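Local coordinates for protein Avidin/streptavidin (Shewanella denitrificans, PDB 3SZH) that binds biotin with high affinity, as a thermostable avidin-family protein adapted to a psychrophilic environment, at the interface of chains A and B. Numbering follows the deposited sequence. Chains: chain A/B, Avidin/streptavidin.

The interface of chains A and B. Residues chain A 29-31, 54-57; chain B 51-53, 64-66.
Two avidin-family beta-barrels meet here wall to wall, strands 31-37 and 50-57 of chain A facing strands 50-57 and 60-66 of chain B, in part of a two-fold symmetric interface of the deposited pair, which need not be the whole biological assembly. The indole of A:Trp55 is clasped between B:Lys66 and B:Asn53. On one face lies the methylene CB of B:Lys66, 3.5 Å above the ring plane and towards the rim; on the other, ND2 of B:Asn53 sits 3.4 Å above it, beside CG of A:Glu31 from the indole's own chain. NE1 of A:Trp55, the pyrrole N-H, donates to the backbone O of B:Ser64 at 3.0 Å, meeting that carbonyl from well above its plane, while OG of B:Ser64 lies in plane at the indole edge near CD1. At the benzo end, CH2 touches the ring of B:Pro51 at CB.

The carboxamide of B:Asn53 comes in tip to tip with A:Glu31. ND2 of B:Asn53 gives one nearly straight bond to carboxylate OE2 of A:Glu31 (2.9 Å, 170° at H) and another to the backbone O of A:Gly54 at 3.1 Å; both acceptors lie close to the amide plane, which should fix the rotation of the group. CG of B:Asn53 takes the crowded position between backbone N and carbonyl carbon (chi1 58°), whereas A:Glu31 reaches out extended.

B:Lys66 runs fully extended past the indole, its CE lying over the face of A:Phe57. Beyond that, NZ of B:Lys66, the side-chain amine, hydrogen-bonds to the backbone O of A:Val56 at 2.8 Å, in the carbonyl plane, and to O of A:Gln29 at 2.9 Å, from above the plane. Behind the front, OG1 of B:Thr65 donates to O of B:Pro51 (2.7 Å), tying the two chain B strands together.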
# COMPACT_ATOMS: atom_id res chain seq x y z
N GLN A 29 -6.02 -0.69 -15.95
CA GLN A 29 -5.49 -1.79 -15.15
C GLN A 29 -5.94 -1.75 -13.69
O GLN A 29 -5.60 -2.64 -12.91
CB GLN A 29 -3.96 -1.78 -15.22
CG GLN A 29 -3.44 -2.25 -16.60
CD GLN A 29 -3.60 -1.22 -17.71
OE1 GLN A 29 -3.28 -0.03 -17.54
NE2 GLN A 29 -4.13 -1.65 -18.84
N GLY A 30 -6.67 -0.71 -13.32
CA GLY A 30 -7.14 -0.52 -11.94
C GLY A 30 -6.13 0.22 -11.06
O GLY A 30 -6.30 0.26 -9.84
N GLU A 31 -5.09 0.80 -11.63
CA GLU A 31 -4.15 1.59 -10.83
C GLU A 31 -4.82 2.90 -10.45
O GLU A 31 -5.45 3.55 -11.29
CB GLU A 31 -2.83 1.83 -11.55
CG GLU A 31 -1.75 2.13 -10.53
CD GLU A 31 -0.35 2.32 -11.07
OE1 GLU A 31 -0.09 1.98 -12.25
OE2 GLU A 31 0.49 2.77 -10.28
N GLY A 54 -2.31 3.48 -5.47
CA GLY A 54 -2.90 2.21 -5.03
C GLY A 54 -3.47 1.45 -6.21
O GLY A 54 -3.08 1.65 -7.35
N TRP A 55 -4.39 0.55 -5.86
CA TRP A 55 -4.99 -0.39 -6.81
C TRP A 55 -6.43 -0.64 -6.45
O TRP A 55 -6.81 -0.67 -5.27
CB TRP A 55 -4.30 -1.77 -6.74
CG TRP A 55 -2.85 -1.74 -7.14
CD1 TRP A 55 -1.77 -1.79 -6.32
CD2 TRP A 55 -2.32 -1.67 -8.47
NE1 TRP A 55 -0.59 -1.73 -7.05
CE2 TRP A 55 -0.91 -1.65 -8.38
CE3 TRP A 55 -2.93 -1.64 -9.73
CZ2 TRP A 55 -0.10 -1.59 -9.52
CZ3 TRP A 55 -2.13 -1.57 -10.86
CH2 TRP A 55 -0.72 -1.54 -10.75
N VAL A 56 -7.24 -0.88 -7.47
CA VAL A 56 -8.61 -1.36 -7.32
C VAL A 56 -8.75 -2.68 -8.08
O VAL A 56 -8.30 -2.80 -9.23
CB VAL A 56 -9.61 -0.32 -7.89
CG1 VAL A 56 -11.03 -0.87 -7.89
CG2 VAL A 56 -9.54 0.97 -7.10
N PHE A 57 -9.43 -3.64 -7.46
CA PHE A 57 -9.67 -4.95 -8.08
C PHE A 57 -11.08 -5.34 -7.72
O PHE A 57 -11.31 -5.95 -6.68
CB PHE A 57 -8.67 -6.02 -7.59
CG PHE A 57 -8.56 -7.22 -8.50
CD1 PHE A 57 -9.54 -7.54 -9.44
CD2 PHE A 57 -7.42 -8.03 -8.41
CE1 PHE A 57 -9.38 -8.63 -10.26
CE2 PHE A 57 -7.27 -9.13 -9.24
CZ PHE A 57 -8.26 -9.43 -10.18
N PRO B 51 2.94 -5.78 -11.61
CA PRO B 51 3.32 -4.39 -11.31
C PRO B 51 3.13 -3.98 -9.84
O PRO B 51 2.17 -4.40 -9.19
CB PRO B 51 2.42 -3.56 -12.23
CG PRO B 51 2.15 -4.48 -13.39
CD PRO B 51 1.99 -5.84 -12.74
N VAL B 52 4.04 -3.12 -9.38
CA VAL B 52 4.06 -2.63 -8.02
C VAL B 52 4.10 -1.11 -8.02
O VAL B 52 4.80 -0.50 -8.85
CB VAL B 52 5.34 -3.15 -7.31
CG1 VAL B 52 5.49 -2.57 -5.90
CG2 VAL B 52 5.36 -4.68 -7.28
N ASN B 53 3.38 -0.50 -7.09
CA ASN B 53 3.57 0.91 -6.79
C ASN B 53 3.77 1.07 -5.28
O ASN B 53 3.70 0.10 -4.54
CB ASN B 53 2.43 1.79 -7.36
CG ASN B 53 1.07 1.41 -6.84
OD1 ASN B 53 0.94 0.84 -5.75
ND2 ASN B 53 0.03 1.73 -7.61
N SER B 64 2.71 -2.11 -3.01
CA SER B 64 1.49 -2.90 -3.19
C SER B 64 1.40 -3.39 -4.61
O SER B 64 1.85 -2.73 -5.58
CB SER B 64 0.28 -2.04 -2.78
OG SER B 64 -0.98 -2.62 -3.04
N THR B 65 0.82 -4.59 -4.75
CA THR B 65 0.63 -5.22 -6.04
C THR B 65 -0.79 -5.74 -6.16
O THR B 65 -1.34 -6.33 -5.21
CB THR B 65 1.66 -6.34 -6.30
OG1 THR B 65 1.68 -6.65 -7.70
CG2 THR B 65 1.39 -7.60 -5.52
N LYS B 66 -1.38 -5.52 -7.33
CA LYS B 66 -2.64 -6.14 -7.71
C LYS B 66 -2.34 -7.45 -8.43
O LYS B 66 -1.57 -7.48 -9.39
CB LYS B 66 -3.43 -5.17 -8.61
CG LYS B 66 -4.67 -5.78 -9.26
CD LYS B 66 -5.48 -4.72 -10.03
CE LYS B 66 -6.56 -5.36 -10.85
NZ LYS B 66 -7.48 -4.34 -11.43